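Local coordinates for PA14 domain-containing protein (Clostridium clariflavum, PDB 6QDI) that probably senses plant-biomass polysaccharides outside the cell through tandem calcium-binding PA14 domains of a membrane-anchored, RsgI-type anti-sigma factor, at residues A[65-68]-A[69-73]; A[121-125]-A[126-130]; A[174-178]-A[179-183]. All blocks are in the same frame, centred on the assembly; numbering follows the deposited sequence. Where two conformers were deposited one is given.

Contact 1: A[65-68]-A[69-73]. With CA (calcium ion), chain D; EDO (1,2-ethanediol), chain C.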
loop_
_atom_site.group_PDB
_atom_site.type_symbol
_atom_site.label_atom_id
_atom_site.label_comp_id
_atom_site.label_asym_id
_atom_site.label_seq_id
_atom_site.Cartn_x
_atom_site.Cartn_y
_atom_site.Cartn_z
ATOM N N ILE A 65 4.018 -8.632 20.558
ATOM C CA ILE A 65 3.125 -8.024 19.617
ATOM C C ILE A 65 1.737 -8.622 19.728
ATOM O O ILE A 65 1.573 -9.831 19.767
ATOM C CB ILE A 65 3.698 -8.119 18.205
ATOM C CG1 ILE A 65 4.900 -7.143 18.102
ATOM C CG2 ILE A 65 2.668 -7.687 17.174
ATOM C CD1 ILE A 65 5.593 -6.924 16.795
ATOM N N SER A 66 0.744 -7.732 19.764
ATOM C CA SER A 66 -0.668 -8.051 19.510
ATOM C C SER A 66 -0.985 -7.481 18.140
ATOM O O SER A 66 -0.655 -6.312 17.888
ATOM C CB SER A 66 -1.544 -7.391 20.589
ATOM O OG SER A 66 -1.130 -7.736 21.892
ATOM N N ARG A 67 -1.597 -8.282 17.256
ATOM C CA ARG A 67 -1.712 -7.871 15.864
ATOM C C ARG A 67 -3.012 -8.358 15.237
ATOM O O ARG A 67 -3.443 -9.504 15.426
ATOM C CB ARG A 67 -0.543 -8.416 15.036
ATOM C CG ARG A 67 -0.504 -9.947 14.952
ATOM C CD ARG A 67 0.667 -10.523 14.228
ATOM N NE ARG A 67 0.576 -11.963 14.120
ATOM C CZ ARG A 67 -0.015 -12.631 13.151
ATOM N NH1 ARG A 67 0.034 -13.955 13.160
ATOM N NH2 ARG A 67 -0.625 -11.991 12.150
ATOM N N ASP A 68 -3.526 -7.506 14.356
ATOM C CA ASP A 68 -4.596 -7.885 13.417
ATOM C C ASP A 68 -4.352 -6.942 12.252
ATOM O O ASP A 68 -4.683 -5.772 12.391
ATOM C CB ASP A 68 -5.949 -7.731 14.066
ATOM C CG ASP A 68 -7.070 -8.022 13.134
ATOM O OD1 ASP A 68 -6.831 -8.122 11.901
ATOM O OD2 ASP A 68 -8.246 -8.129 13.621
ATOM N N ASN A 69 -3.710 -7.330 11.134
ATOM C CA ASN A 69 -3.303 -8.672 10.779
ATOM C C ASN A 69 -1.788 -8.892 10.897
ATOM O O ASN A 69 -1.317 -9.178 12.001
ATOM C CB ASN A 69 -3.827 -9.017 9.370
ATOM C CG ASN A 69 -5.332 -9.137 9.366
ATOM O OD1 ASN A 69 -6.044 -8.197 8.985
ATOM N ND2 ASN A 69 -5.824 -10.245 9.912
ATOM N N GLY A 70 -1.029 -8.782 9.827
ATOM C CA GLY A 70 0.356 -9.249 9.856
ATOM C C GLY A 70 1.336 -8.255 10.446
ATOM O O GLY A 70 1.145 -7.044 10.361
ATOM N N VAL A 71 2.420 -8.789 11.023
ATOM C CA VAL A 71 3.536 -7.991 11.525
ATOM C C VAL A 71 4.856 -8.658 11.229
ATOM O O VAL A 71 4.973 -9.901 11.312
ATOM C CB VAL A 71 3.412 -7.730 13.046
ATOM C CG1 VAL A 71 4.730 -7.301 13.713
ATOM C CG2 VAL A 71 2.276 -6.768 13.334
ATOM N N ARG A 72 5.868 -7.837 10.950
ATOM C CA ARG A 72 7.273 -8.225 11.025
ATOM C C ARG A 72 7.968 -7.196 11.895
ATOM O O ARG A 72 7.806 -6.006 11.699
ATOM C CB ARG A 72 7.942 -8.290 9.640
ATOM C CG ARG A 72 7.468 -9.476 8.795
ATOM C CD ARG A 72 8.356 -9.814 7.639
ATOM N NE ARG A 72 7.936 -11.035 6.915
ATOM C CZ ARG A 72 7.373 -11.066 5.700
ATOM N NH1 ARG A 72 7.061 -9.905 5.050
ATOM N NH2 ARG A 72 7.081 -12.256 5.143
ATOM N N LEU A 73 8.808 -7.679 12.833
ATOM C CA LEU A 73 9.583 -6.815 13.730
ATOM C C LEU A 73 11.055 -7.139 13.654
ATOM O O LEU A 73 11.419 -8.279 13.911
ATOM C CB LEU A 73 9.137 -6.946 15.164
ATOM C CG LEU A 73 9.946 -6.141 16.215
ATOM C CD1 LEU A 73 9.754 -4.656 16.054
ATOM C CD2 LEU A 73 9.559 -6.567 17.617
HETATM CA CA CA D . -8.060 -7.343 10.089
HETATM C C1 EDO C . -10.094 -9.695 11.272
HETATM O O1 EDO C . -9.855 -8.291 11.510
HETATM C C2 EDO C . -9.965 -9.982 9.764
HETATM O O2 EDO C . -8.646 -9.642 9.433
#
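D68 and N69 meet in a local turn that carries the chain from strand 59-68 in one sheet of the first PA14 beta-sandwich to strand 71-75 in the other, and their side chains bind a calcium ion. The cis peptide bond between them is consistent with both side chains turning to the same ion, alongside each other, carboxylate and amide planes 73° apart. D68 OD1 reaches the calcium ion at 2.3 Å and N69 OD1 at 2.5 Å; N112, T114 and N116 supply further oxygens. A 1,2-ethanediol, presumably left from crystallisation, chelates the ion through both hydroxyls, and N69 ND2 donates to its O2 at 2.9 Å. Behind the metal, R67 runs extended from CG to NE, and its NH2 bonds N69 O at 2.9 Å, approaching from above the carbonyl plane. D85 and E92 hold the same guanidinium. Toward the sandwich interior, branched I65 and V71 suit the space between sheets, their methyls meeting tip to tip. The cis-linked D68-N69 pair resembles the cis-linked aspartate pair that holds calcium in sugar-binding PA14 adhesins of yeast; a diol fills two coordination positions of the ion, consistent with recognition of a sugar through vicinal hydroxyls.

Contact 2: A[121-125]-A[126-130]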
loop_
_atom_site.group_PDB
_atom_site.type_symbol
_atom_site.label_atom_id
_atom_site.label_comp_id
_atom_site.label_asym_id
_atom_site.label_seq_id
_atom_site.Cartn_x
_atom_site.Cartn_y
_atom_site.Cartn_z
ATOM N N LEU A 121 2.963 -2.816 20.491
ATOM C CA LEU A 121 4.334 -3.299 20.801
ATOM C C LEU A 121 4.680 -3.038 22.263
ATOM O O LEU A 121 4.731 -1.871 22.700
ATOM C CB LEU A 121 5.358 -2.583 19.909
ATOM C CG LEU A 121 6.801 -2.999 20.138
ATOM C CD1 LEU A 121 7.052 -4.427 19.711
ATOM C CD2 LEU A 121 7.705 -2.001 19.437
ATOM N N GLU A 122 4.932 -4.135 22.963
ATOM C CA GLU A 122 5.367 -4.106 24.365
ATOM C C GLU A 122 6.746 -4.694 24.474
ATOM O O GLU A 122 7.233 -5.421 23.585
ATOM C CB GLU A 122 4.388 -4.912 25.257
ATOM C CG GLU A 122 2.981 -4.340 25.301
ATOM C CD GLU A 122 2.065 -5.320 25.963
ATOM O OE1 GLU A 122 1.528 -6.180 25.253
ATOM O OE2 GLU A 122 1.992 -5.324 27.215
ATOM N N TRP A 123 7.377 -4.443 25.628
ATOM C CA TRP A 123 8.647 -5.086 25.976
ATOM C C TRP A 123 8.669 -5.453 27.458
ATOM O O TRP A 123 7.899 -4.946 28.262
ATOM C CB TRP A 123 9.883 -4.247 25.575
ATOM C CG TRP A 123 10.079 -2.920 26.252
ATOM C CD1 TRP A 123 9.299 -2.334 27.228
ATOM C CD2 TRP A 123 11.177 -2.053 26.039
ATOM N NE1 TRP A 123 9.833 -1.121 27.568
ATOM C CE2 TRP A 123 10.992 -0.926 26.855
ATOM C CE3 TRP A 123 12.269 -2.095 25.190
ATOM C CZ2 TRP A 123 11.889 0.140 26.855
ATOM C CZ3 TRP A 123 13.165 -1.045 25.196
ATOM C CH2 TRP A 123 12.962 0.065 26.001
ATOM N N SER A 124 9.561 -6.386 27.790
ATOM C CA SER A 124 9.912 -6.671 29.175
ATOM C C SER A 124 11.375 -7.145 29.205
ATOM O O SER A 124 11.969 -7.561 28.203
ATOM C CB SER A 124 9.006 -7.734 29.780
ATOM O OG SER A 124 9.243 -9.012 29.225
ATOM N N SER A 125 11.934 -7.096 30.401
ATOM C CA SER A 125 13.227 -7.714 30.694
ATOM C C SER A 125 13.267 -7.970 32.191
ATOM O O SER A 125 12.315 -7.630 32.907
ATOM C CB SER A 125 14.350 -6.797 30.244
ATOM O OG SER A 125 14.516 -5.642 31.060
ATOM N N ALA A 126 14.368 -8.491 32.702
ATOM C CA ALA A 126 14.466 -8.714 34.158
ATOM C C ALA A 126 14.155 -7.471 34.945
ATOM O O ALA A 126 13.429 -7.548 35.972
ATOM C CB ALA A 126 15.827 -9.241 34.504
ATOM N N SER A 127 14.624 -6.319 34.483
ATOM C CA SER A 127 14.416 -5.050 35.179
ATOM C C SER A 127 13.337 -4.151 34.578
ATOM O O SER A 127 13.081 -3.058 35.085
ATOM C CB SER A 127 15.736 -4.279 35.223
ATOM O OG SER A 127 16.753 -5.061 35.844
ATOM N N THR A 128 12.738 -4.576 33.457
ATOM C CA THR A 128 11.689 -3.808 32.773
ATOM C C THR A 128 10.365 -4.527 32.933
ATOM O O THR A 128 10.143 -5.588 32.306
ATOM C CB THR A 128 11.980 -3.664 31.275
ATOM O OG1 THR A 128 13.300 -3.147 31.102
ATOM C CG2 THR A 128 10.969 -2.737 30.589
ATOM N N VAL A 129 9.470 -3.982 33.763
ATOM C CA VAL A 129 8.140 -4.541 33.876
ATOM C C VAL A 129 7.446 -4.421 32.508
ATOM O O VAL A 129 7.556 -3.400 31.826
ATOM C CB VAL A 129 7.349 -3.809 34.979
ATOM C CG1 VAL A 129 5.901 -4.274 35.016
ATOM C CG2 VAL A 129 8.022 -4.016 36.344
ATOM N N ARG A 130 6.728 -5.461 32.147
ATOM C CA ARG A 130 6.078 -5.487 30.838
ATOM C C ARG A 130 5.237 -4.248 30.648
ATOM O O ARG A 130 4.417 -3.873 31.484
ATOM C CB ARG A 130 5.225 -6.680 30.695
ATOM C CG ARG A 130 4.466 -6.730 29.377
ATOM C CD ARG A 130 3.770 -8.035 29.176
ATOM N NE ARG A 130 2.947 -7.999 27.964
ATOM C CZ ARG A 130 2.432 -9.058 27.366
ATOM N NH1 ARG A 130 2.600 -10.280 27.845
ATOM N NH2 ARG A 130 1.714 -8.903 26.278
#
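S125 OG draws in several groups at a two-residue beta turn, A126 and S127, which starts the hairpin between strands 117-125 and 131-132 of the first PA14 domain. T128 OG1 lies 2.8 Å from S125 OG, T128 N makes a weak bond to it, and E59 holds it from outside the turn. Serine suits this place because its short side chain, with OG set between backbone N and carbonyl carbon (chi1 72°), can curl back over the bend. The backbone closes the turn as well: S125 N donates to T128 O at 3.0 Å, in the carbonyl plane and on a lone pair, whereas the return bond from T128 N to S125 O is more bent, at 141°, and comes from above the carbonyl plane.

Beyond the turn, E122 and R130 form a salt bridge along the returning chain. The arginine, extended from CG to NE, presents its guanidinium edge side-on: NH2 meets E122 OE1 at 2.9 Å and NE meets E122 OE2 at the same 2.9 Å. Both oxygens lie near the guanidinium plane, yet each is approached from above the carboxylate plane, the two planes being 49° apart. A long, flexible arginine can span this gap, and Y64 adds a cation-pi partner. On the strand, W123 offers one face to T128, and its ring also meets that of Y61. T128 divides the work between its branches: OG1 turns to the serine, while CG2, anti to the backbone N, lies over the indole in a CH-pi contact, 4.0 Å from the centroid of the five-membered ring. Where the chain passes W123 again, R130 CA points its hydrogen at W123 O, 3.2 Å away.

Contact 3: A[174-178]-A[179-183]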
loop_
_atom_site.group_PDB
_atom_site.type_symbol
_atom_site.label_atom_id
_atom_site.label_comp_id
_atom_site.label_asym_id
_atom_site.label_seq_id
_atom_site.Cartn_x
_atom_site.Cartn_y
_atom_site.Cartn_z
ATOM N N GLY A 174 -15.721 8.651 -8.697
ATOM C CA GLY A 174 -14.797 9.627 -8.152
ATOM C C GLY A 174 -13.542 9.698 -8.972
ATOM O O GLY A 174 -13.546 9.329 -10.148
ATOM N N ILE A 175 -12.459 10.177 -8.362
ATOM C CA ILE A 175 -11.136 10.255 -8.968
ATOM C C ILE A 175 -10.143 9.456 -8.120
ATOM O O ILE A 175 -10.096 9.619 -6.898
ATOM C CB ILE A 175 -10.681 11.719 -9.145
ATOM C CG1 ILE A 175 -11.574 12.403 -10.184
ATOM C CG2 ILE A 175 -9.195 11.746 -9.578
ATOM C CD1 ILE A 175 -11.374 13.887 -10.305
ATOM N N ASP A 176 -9.374 8.578 -8.776
ATOM C CA ASP A 176 -8.241 7.868 -8.159
ATOM C C ASP A 176 -6.942 8.478 -8.660
ATOM O O ASP A 176 -6.751 8.631 -9.851
ATOM C CB ASP A 176 -8.280 6.360 -8.507
ATOM C CG ASP A 176 -9.175 5.559 -7.584
ATOM O OD1 ASP A 176 -9.172 5.867 -6.375
ATOM O OD2 ASP A 176 -9.879 4.632 -8.066
ATOM N N SER A 177 -6.082 8.856 -7.716
ATOM C CA SER A 177 -4.848 9.556 -8.036
ATOM C C SER A 177 -3.931 8.788 -8.984
ATOM O O SER A 177 -3.326 9.363 -9.893
ATOM C CB SER A 177 -4.142 9.845 -6.718
ATOM O OG SER A 177 -4.946 10.734 -5.958
ATOM N N VAL A 178 -3.774 7.503 -8.664
ATOM C CA VAL A 178 -3.012 6.550 -9.438
ATOM C C VAL A 178 -3.722 5.203 -9.444
ATOM O O VAL A 178 -4.604 4.990 -8.623
ATOM C CB VAL A 178 -1.561 6.368 -8.923
ATOM C CG1 VAL A 178 -0.739 7.608 -9.083
ATOM C CG2 VAL A 178 -1.539 5.868 -7.495
ATOM N N ILE A 179 -3.330 4.328 -10.357
ATOM C CA ILE A 179 -3.839 2.974 -10.349
ATOM C C ILE A 179 -2.727 2.081 -9.782
ATOM O O ILE A 179 -1.877 1.589 -10.498
ATOM C CB ILE A 179 -4.305 2.513 -11.717
ATOM C CG1 ILE A 179 -5.149 3.550 -12.450
ATOM C CG2 ILE A 179 -5.015 1.149 -11.584
ATOM C CD1 ILE A 179 -6.295 4.091 -11.664
ATOM N N ASP A 180 -2.770 1.915 -8.464
ATOM C CA ASP A 180 -1.740 1.156 -7.745
ATOM C C ASP A 180 -2.412 0.531 -6.543
ATOM O O ASP A 180 -2.313 1.069 -5.438
ATOM C CB ASP A 180 -0.615 2.094 -7.339
ATOM C CG ASP A 180 0.550 1.385 -6.723
ATOM O OD1 ASP A 180 0.669 0.170 -6.908
ATOM O OD2 ASP A 180 1.392 2.054 -6.088
ATOM N N PHE A 181 -3.125 -0.564 -6.759
ATOM C CA PHE A 181 -4.016 -1.127 -5.754
ATOM C C PHE A 181 -3.673 -2.565 -5.403
ATOM O O PHE A 181 -3.404 -3.397 -6.274
ATOM C CB PHE A 181 -5.457 -1.145 -6.275
ATOM C CG PHE A 181 -6.091 0.224 -6.339
ATOM C CD1 PHE A 181 -6.570 0.817 -5.202
ATOM C CD2 PHE A 181 -6.177 0.904 -7.537
ATOM C CE1 PHE A 181 -7.184 2.035 -5.249
ATOM C CE2 PHE A 181 -6.723 2.178 -7.572
ATOM C CZ PHE A 181 -7.247 2.739 -6.425
ATOM N N ASN A 182 -3.745 -2.876 -4.106
ATOM C CA ASN A 182 -3.696 -4.238 -3.619
ATOM C C ASN A 182 -4.550 -4.248 -2.375
ATOM O O ASN A 182 -4.121 -3.791 -1.310
ATOM C CB ASN A 182 -2.278 -4.711 -3.380
ATOM C CG ASN A 182 -2.238 -6.156 -2.891
ATOM O OD1 ASN A 182 -3.279 -6.744 -2.609
ATOM N ND2 ASN A 182 -1.051 -6.705 -2.775
ATOM N N TRP A 183 -5.790 -4.703 -2.537
ATOM C CA TRP A 183 -6.768 -4.664 -1.473
ATOM C C TRP A 183 -6.742 -5.934 -0.612
ATOM O O TRP A 183 -7.552 -6.032 0.308
ATOM C CB TRP A 183 -8.184 -4.514 -2.028
ATOM C CG TRP A 183 -8.436 -3.308 -2.890
ATOM C CD1 TRP A 183 -8.727 -2.047 -2.464
ATOM C CD2 TRP A 183 -8.486 -3.281 -4.327
ATOM N NE1 TRP A 183 -8.898 -1.214 -3.559
ATOM C CE2 TRP A 183 -8.784 -1.956 -4.703
ATOM C CE3 TRP A 183 -8.339 -4.246 -5.327
ATOM C CZ2 TRP A 183 -8.972 -1.579 -6.055
ATOM C CZ3 TRP A 183 -8.456 -3.859 -6.649
ATOM C CH2 TRP A 183 -8.780 -2.550 -6.989
HETATM O O HOH W 1 -4.110 3.293 -6.225
#
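D176 and F181 meet across the corner where strand 170-176 gives way to strand 180-184 in the second PA14 domain. With CG anti to its carbonyl carbon (chi1 -84°), D176 swings its carboxylate to the rim of the phenyl ring, and D176 CG lies 3.6 Å from F181 CZ. The aspartate approaches at the ring edge, but the carboxylate is turned 65° against the ring; this brings the acidic group beside the positive rim of C-H bonds. An aspartate suits this buried place because its charge is answered: R40, from the first PA14 domain, forms a salt bridge to OD1, while Y161 and W202 donate to OD2.

F181 has the same kind of first torsion (chi1 -72°), which directs its ring back along the bend. A water sits over the centre of one face, 3.1 Å above the plane. The water lies 3.0 Å from V178 O, to which it can donate, and accepts from D180 N at 3.0 Å.

Beta-branched V178 fits the extended chain before the second strand. Its CG2 runs alongside the D180 side chain, 3.9 Å from D180 CB, while the D180 carboxylate forms a salt bridge with R274. I179 folds its CD1 back against the carbonyl group of V178. The corner is part of the interface between the two tandem domains, beside the calcium site of D10 and D42, with N11 bonding D180 O and N182 N. Around it, I179 packs on L157 of strand 157-162 and L275 of strand 271-279, V178 rests on V286 of strand 285-286, and F181 meets W202 of strand 198-207.

From the N terminus, contact 1 closes first, at the bend passing from strand 59-68 to strand 71-75, and so links the two sheets of the first PA14 domain beside a calcium ion. Contact 2 closes the hairpin after strand 117-125, the neighbour of strand 59-68; the two contacts touch where L121 packs on I65 and L73 between the sheets, their centres about 18 Å apart. Contact 3 follows in the second PA14 domain, at the corner between strands 170-176 and 180-184, and reaches the first domain through R40. The three lie in series, with none nested or crossing; the centres of contacts 2 and 3 are about 41 Å apart.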